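Local coordinates for protein putative hexose oxidase (Nonomuraea sp. ATCC 39727, PDB 5AWV) that binds FAD covalently and, as a glycopeptide hexose oxidase, probably oxidises sugar groups of teicoplanin-type antibiotics, at residues P58-V64 / K103-S109; F93-V97 / H516-S520. The contacts are given in a common frame with arbitrary orientation. Residue numbers count along the deposited sequence, not the author numbering.

Overall arrangement
Both contacts involve the FAD-binding domain, contact 1 within it and contact 2 joining it to the berberine-like C-terminal region; their centres are about 16 Å apart. Contact 1 pairs strands 60-63 and 104-107 at the middle of a four-stranded sheet. Contact 2 joins 93-97, in the loop between strands 84-87 and 104-107, to 516-520 in the loop after helix 499-509. Their segments alternate in sequence as 58-64, 93-97, 103-109, 516-520. The contacts touch where Ile105 CD1 meets Val97 CG1 at 3.9 Å, so the small sheet abuts a loop lining the cofactor. Met108 of contact 1 and Phe93, Phe96, Val97 and His517 of contact 2 all belong to the FAD pocket.

Contact 1: residues P58-V64 / K103-S109; sequences PDYIHLV and KVIIDMS
Strands 60-63 and 104-107, both extended, run parallel, their axes 4.7 Å apart at closest and inclined by 22°, with Tyr60-Val104, Ile61-Ile105, His62-Ile106 and Leu63-Asp107 in register. Asp59 (phi/psi -59/-44) kinks the entry, so that Asp59 N (2.7 Å) and Tyr60 N (3.4 Å) both donate weakly to Lys103 O; Ile105 N to Tyr60 O (3.3 Å) is also weak, but His62 N to Ile105 O (2.8 Å) and Asp107 N to His62 O (2.9 Å) are firm. Beyond, one water donates to Val64 O and Asp107 O, each at 2.7 Å. On one face, Tyr60 (p) lays its ring over Val104 CG2, a CH-pi contact 3.8 Å from the ring centroid. Val64 CG2 rests in the notch of Ile106 CG2 and Met108 SD, 3.8 Å from each. On the other face, Ile61 CG2 settles over the hollow between Ile105 CB (4.1 Å) and Asp107 CB (3.8 Å). Asp107 OD1 accepts Ser109 N (2.9 Å), an Asx turn. Helix 67-80 covers the Tyr60/His62 face as the beta-alpha-beta crossover from 60-63 to 84-87, passing over 104-107, while Met108 reaches FAD: the small alpha/beta subdomain of a PCMH-type FAD-binding domain.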
# COMPACT_ATOMS: atom_id res chain seq x y z
N PRO A 58 2.92 13.13 -18.60
CA PRO A 58 1.86 12.56 -19.38
C PRO A 58 1.17 13.59 -20.31
O PRO A 58 1.13 14.77 -19.99
CB PRO A 58 0.87 12.04 -18.32
CG PRO A 58 1.19 12.82 -17.11
CD PRO A 58 2.62 13.13 -17.14
N ASP A 59 0.58 13.09 -21.38
CA ASP A 59 -0.28 13.92 -22.25
C ASP A 59 -1.44 14.52 -21.47
O ASP A 59 -1.80 15.69 -21.65
CB ASP A 59 -0.83 13.11 -23.43
CG ASP A 59 0.28 12.65 -24.40
OD1 ASP A 59 1.44 13.15 -24.38
OD2 ASP A 59 -0.01 11.77 -25.19
N TYR A 60 -2.08 13.69 -20.62
CA TYR A 60 -3.09 14.24 -19.74
C TYR A 60 -3.19 13.36 -18.54
O TYR A 60 -2.72 12.20 -18.59
CB TYR A 60 -4.49 14.38 -20.41
CG TYR A 60 -5.10 13.20 -21.08
CD1 TYR A 60 -4.77 12.85 -22.43
CD2 TYR A 60 -6.07 12.42 -20.43
CE1 TYR A 60 -5.37 11.73 -23.04
CE2 TYR A 60 -6.61 11.34 -21.02
CZ TYR A 60 -6.27 10.99 -22.34
OH TYR A 60 -6.88 9.82 -22.87
N ILE A 61 -3.83 13.88 -17.50
CA ILE A 61 -4.24 13.07 -16.35
C ILE A 61 -5.80 13.07 -16.28
O ILE A 61 -6.43 14.10 -16.26
CB ILE A 61 -3.57 13.63 -15.07
CG1 ILE A 61 -2.07 13.60 -15.27
CG2 ILE A 61 -3.94 12.83 -13.82
CD1 ILE A 61 -1.22 14.36 -14.29
N HIS A 62 -6.40 11.89 -16.25
CA HIS A 62 -7.82 11.72 -16.29
C HIS A 62 -8.35 11.43 -14.90
O HIS A 62 -8.12 10.32 -14.32
CB HIS A 62 -8.09 10.58 -17.27
CG HIS A 62 -9.35 10.69 -18.04
ND1 HIS A 62 -9.56 9.99 -19.21
CD2 HIS A 62 -10.50 11.35 -17.78
CE1 HIS A 62 -10.77 10.25 -19.65
NE2 HIS A 62 -11.37 11.06 -18.80
N LEU A 63 -9.04 12.42 -14.36
CA LEU A 63 -9.76 12.26 -13.09
C LEU A 63 -11.08 11.62 -13.33
O LEU A 63 -11.85 12.10 -14.18
CB LEU A 63 -10.01 13.63 -12.45
CG LEU A 63 -8.79 14.24 -11.81
CD1 LEU A 63 -9.01 15.73 -11.48
CD2 LEU A 63 -8.33 13.51 -10.54
N VAL A 64 -11.35 10.54 -12.60
CA VAL A 64 -12.53 9.79 -12.80
C VAL A 64 -13.31 9.61 -11.47
O VAL A 64 -12.74 9.31 -10.46
CB VAL A 64 -12.19 8.41 -13.41
CG1 VAL A 64 -11.64 8.57 -14.81
CG2 VAL A 64 -11.21 7.61 -12.54
N LYS A 103 1.75 7.90 -20.96
CA LYS A 103 1.14 9.06 -21.55
C LYS A 103 -0.17 9.48 -20.94
O LYS A 103 -0.59 10.63 -21.16
CB LYS A 103 0.93 8.78 -23.05
CG LYS A 103 2.21 8.52 -23.81
CD LYS A 103 3.15 9.72 -23.86
CE LYS A 103 4.50 9.32 -24.45
NZ LYS A 103 5.32 10.55 -24.58
N VAL A 104 -0.88 8.57 -20.33
CA VAL A 104 -2.05 8.95 -19.60
C VAL A 104 -2.00 8.38 -18.21
O VAL A 104 -1.76 7.18 -18.04
CB VAL A 104 -3.28 8.41 -20.30
CG1 VAL A 104 -4.51 8.75 -19.55
CG2 VAL A 104 -3.43 9.09 -21.68
N ILE A 105 -2.30 9.21 -17.21
CA ILE A 105 -2.55 8.69 -15.85
C ILE A 105 -4.03 8.72 -15.56
O ILE A 105 -4.68 9.74 -15.75
CB ILE A 105 -1.76 9.51 -14.80
CG1 ILE A 105 -0.30 9.35 -15.10
CG2 ILE A 105 -2.10 9.03 -13.39
CD1 ILE A 105 0.63 10.13 -14.22
N ILE A 106 -4.63 7.57 -15.23
CA ILE A 106 -5.94 7.57 -14.67
C ILE A 106 -5.79 7.72 -13.12
O ILE A 106 -5.34 6.80 -12.44
CB ILE A 106 -6.74 6.33 -15.05
CG1 ILE A 106 -6.84 6.27 -16.60
CG2 ILE A 106 -8.10 6.36 -14.41
CD1 ILE A 106 -7.52 5.02 -17.14
N ASP A 107 -6.25 8.86 -12.63
CA ASP A 107 -6.06 9.25 -11.25
C ASP A 107 -7.35 9.00 -10.50
O ASP A 107 -8.40 9.51 -10.88
CB ASP A 107 -5.62 10.71 -11.17
CG ASP A 107 -5.25 11.13 -9.72
OD1 ASP A 107 -6.08 10.88 -8.81
OD2 ASP A 107 -4.13 11.64 -9.53
N MET A 108 -7.29 8.19 -9.44
CA MET A 108 -8.47 7.74 -8.70
C MET A 108 -8.89 8.57 -7.50
O MET A 108 -9.79 8.13 -6.72
CB MET A 108 -8.29 6.32 -8.25
CG MET A 108 -7.84 5.33 -9.35
SD MET A 108 -8.94 5.09 -10.76
CE MET A 108 -9.85 3.74 -10.12
N SER A 109 -8.31 9.74 -7.38
CA SER A 109 -8.48 10.67 -6.24
C SER A 109 -9.95 10.92 -5.86
O SER A 109 -10.28 11.07 -4.66
CB SER A 109 -7.91 12.04 -6.56
OG SER A 109 -6.52 12.14 -6.62
O HOH W 1 -10.48 10.56 -9.55

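Contact 2: residues F93-V97 / H516-S520; sequences FEDFV and HHALS. With FAD (flavin-adenine dinucleotide), chain M; N1L (2-amino-2-deoxy-beta-D-glucopyranuronic acid), chain B.
His516 leads in extended, its CA-CB bond directed away from 93-97. At His517, still fully extended, the p side chain turns toward Phe96 (m), with Phe96 CA 5.4 Å from His517 CA. Their rings stack face to face, centroids 3.8 Å apart and planes at 12°, with Phe96 CE2 to His517 CE1 at 3.4 Å; Phe96 CB also lies over the imidazole, 4.2 Å from its centroid. His517 NE2 is hydrogen-bonded to Gly218 O. FAD O3B lies 3.4 Å from Phe96 CB and 3.8 Å from His517 CD2, so the stack borders the adenosine ribose, where the berberine-like C-terminal region closes on the FAD-binding domain. Ala518 places CB 4.2 Å from Phe96 CE1, and a water bridges its N (3.0 Å) to Asp95 OD1 (2.9 Å). Leu519 CB packs on Phe96 CZ at 4.0 Å. Ala518 and Leu519 turn the chain, so that Ser520 N donates to His517 O (3.1 Å), while His517 N donates to Ser520 OG (3.1 Å).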
# COMPACT_ATOMS: atom_id res chain seq x y z
N PHE A 93 6.91 2.15 -5.02
CA PHE A 93 8.37 2.14 -4.73
C PHE A 93 9.17 2.24 -6.02
O PHE A 93 10.38 2.53 -5.97
CB PHE A 93 8.87 0.86 -4.07
CG PHE A 93 8.62 0.78 -2.58
CD1 PHE A 93 7.65 1.55 -1.97
CD2 PHE A 93 9.33 -0.14 -1.84
CE1 PHE A 93 7.41 1.44 -0.64
CE2 PHE A 93 9.15 -0.24 -0.49
CZ PHE A 93 8.17 0.52 0.11
N GLU A 94 8.48 2.05 -7.14
CA GLU A 94 9.10 2.02 -8.47
C GLU A 94 8.43 3.03 -9.41
O GLU A 94 7.48 3.69 -9.06
CB GLU A 94 9.07 0.59 -9.09
CG GLU A 94 10.26 -0.24 -8.72
CD GLU A 94 11.57 0.28 -9.33
OE1 GLU A 94 11.51 1.28 -10.09
OE2 GLU A 94 12.61 -0.31 -9.05
N ASP A 95 8.98 3.15 -10.61
CA ASP A 95 8.50 4.09 -11.65
C ASP A 95 7.32 3.57 -12.47
O ASP A 95 7.19 3.92 -13.65
CB ASP A 95 9.63 4.41 -12.64
CG ASP A 95 9.98 3.23 -13.54
OD1 ASP A 95 9.53 2.04 -13.29
OD2 ASP A 95 10.74 3.51 -14.49
N PHE A 96 6.41 2.82 -11.86
CA PHE A 96 5.34 2.20 -12.62
C PHE A 96 4.35 3.24 -13.13
O PHE A 96 3.71 3.04 -14.17
CB PHE A 96 4.58 1.18 -11.81
CG PHE A 96 5.39 0.01 -11.29
CD1 PHE A 96 6.69 -0.28 -11.74
CD2 PHE A 96 4.80 -0.85 -10.38
CE1 PHE A 96 7.35 -1.40 -11.27
CE2 PHE A 96 5.49 -1.97 -9.90
CZ PHE A 96 6.78 -2.24 -10.33
N VAL A 97 4.21 4.36 -12.43
CA VAL A 97 3.30 5.40 -12.83
C VAL A 97 4.06 6.58 -13.39
O VAL A 97 3.60 7.13 -14.41
CB VAL A 97 2.43 5.87 -11.64
CG1 VAL A 97 1.46 6.98 -12.02
CG2 VAL A 97 1.69 4.65 -11.06
N HIS A 516 0.67 -2.64 -18.15
CA HIS A 516 2.02 -3.09 -18.01
C HIS A 516 2.98 -2.03 -17.43
O HIS A 516 2.71 -0.87 -17.46
CB HIS A 516 2.56 -3.67 -19.39
CG HIS A 516 2.80 -2.63 -20.43
ND1 HIS A 516 4.01 -2.02 -20.60
CD2 HIS A 516 1.96 -2.07 -21.34
CE1 HIS A 516 3.91 -1.10 -21.56
NE2 HIS A 516 2.66 -1.11 -22.01
N HIS A 517 4.11 -2.53 -16.92
CA HIS A 517 5.19 -1.77 -16.30
C HIS A 517 6.36 -2.68 -16.07
O HIS A 517 6.30 -3.85 -16.42
CB HIS A 517 4.69 -1.07 -15.02
CG HIS A 517 4.06 -1.99 -14.01
ND1 HIS A 517 4.77 -2.96 -13.34
CD2 HIS A 517 2.78 -2.08 -13.56
CE1 HIS A 517 3.97 -3.58 -12.47
NE2 HIS A 517 2.76 -3.06 -12.59
N ALA A 518 7.46 -2.18 -15.46
CA ALA A 518 8.74 -2.96 -15.29
C ALA A 518 8.76 -4.43 -14.73
O ALA A 518 9.60 -5.25 -15.12
CB ALA A 518 9.81 -2.10 -14.62
N LEU A 519 7.81 -4.75 -13.88
CA LEU A 519 7.67 -5.99 -13.18
C LEU A 519 6.16 -6.41 -13.30
O LEU A 519 5.57 -6.93 -12.36
CB LEU A 519 7.98 -5.76 -11.69
CG LEU A 519 9.44 -5.40 -11.35
CD1 LEU A 519 9.49 -5.13 -9.86
CD2 LEU A 519 10.38 -6.53 -11.76
N SER A 520 5.57 -6.23 -14.50
CA SER A 520 4.21 -6.73 -14.80
C SER A 520 4.23 -8.15 -15.32
O SER A 520 5.14 -8.58 -16.03
CB SER A 520 3.45 -5.78 -15.68
OG SER A 520 4.13 -5.66 -16.96
PA FAD M . 0.24 3.89 -6.57
O1A FAD M . 1.64 4.41 -6.81
O2A FAD M . -0.93 4.73 -6.80
O5B FAD M . 0.03 2.52 -7.33
C5B FAD M . 0.98 1.40 -7.25
C4B FAD M . 0.78 0.48 -8.41
O4B FAD M . -0.52 -0.11 -8.46
C3B FAD M . 0.99 1.09 -9.81
O3B FAD M . 1.46 0.15 -10.81
C2B FAD M . -0.42 1.53 -10.08
O2B FAD M . -0.60 1.75 -11.44
C1B FAD M . -1.25 0.42 -9.53
N9A FAD M . -2.57 0.87 -9.16
C8A FAD M . -2.95 1.87 -8.35
N7A FAD M . -4.29 1.91 -8.20
C5A FAD M . -4.80 0.91 -8.91
C6A FAD M . -6.16 0.44 -9.24
N6A FAD M . -7.19 1.10 -8.72
N1A FAD M . -6.26 -0.67 -10.03
C2A FAD M . -5.16 -1.28 -10.55
N3A FAD M . -3.88 -0.88 -10.34
C4A FAD M . -3.69 0.23 -9.57
N1 FAD M . 3.08 -1.67 2.30
C2 FAD M . 2.71 -2.54 3.29
O2 FAD M . 2.18 -3.63 2.98
N3 FAD M . 2.87 -2.25 4.59
C4 FAD M . 3.28 -1.04 5.01
O4 FAD M . 3.38 -0.76 6.23
C4X FAD M . 3.66 -0.04 4.00
N5 FAD M . 4.09 1.23 4.34
C5X FAD M . 4.35 2.20 3.41
C6 FAD M . 4.72 3.49 3.85
C7 FAD M . 5.07 4.39 2.81
C7M FAD M . 5.52 5.82 3.21
C8 FAD M . 4.97 4.05 1.33
C8M FAD M . 5.08 5.12 0.27
C9 FAD M . 4.53 2.76 0.98
C9A FAD M . 4.25 1.83 1.94
N10 FAD M . 3.83 0.51 1.63
C10 FAD M . 3.50 -0.42 2.60
C1' FAD M . 3.75 0.06 0.20
C2' FAD M . 2.39 0.17 -0.37
O2' FAD M . 1.66 -0.95 0.10
C3' FAD M . 2.59 0.05 -1.83
O3' FAD M . 3.47 1.12 -2.19
C4' FAD M . 1.24 0.17 -2.58
O4' FAD M . 1.42 -0.43 -3.87
C5' FAD M . 0.92 1.64 -2.76
O5' FAD M . -0.39 1.80 -3.34
P FAD M . -0.81 3.21 -3.87
O1P FAD M . -2.19 3.17 -4.33
O2P FAD M . -0.51 4.32 -2.90
O3P FAD M . 0.29 3.40 -5.02
C1 N1L B . 8.31 3.64 4.93
C2 N1L B . 9.73 3.40 4.20
C3 N1L B . 9.66 2.33 3.10
C4 N1L B . 9.12 1.06 3.73
C5 N1L B . 7.65 1.31 4.17
C6 N1L B . 6.95 0.04 4.71
N2 N1L B . 10.29 4.61 3.61
O3 N1L B . 11.03 2.02 2.55
O4 N1L B . 9.23 -0.12 2.79
O5 N1L B . 7.64 2.31 5.27
O6B N1L B . 7.12 -0.19 6.11
O6A N1L B . 7.50 -1.09 4.16
O HOH W 2 7.80 0.75 -15.30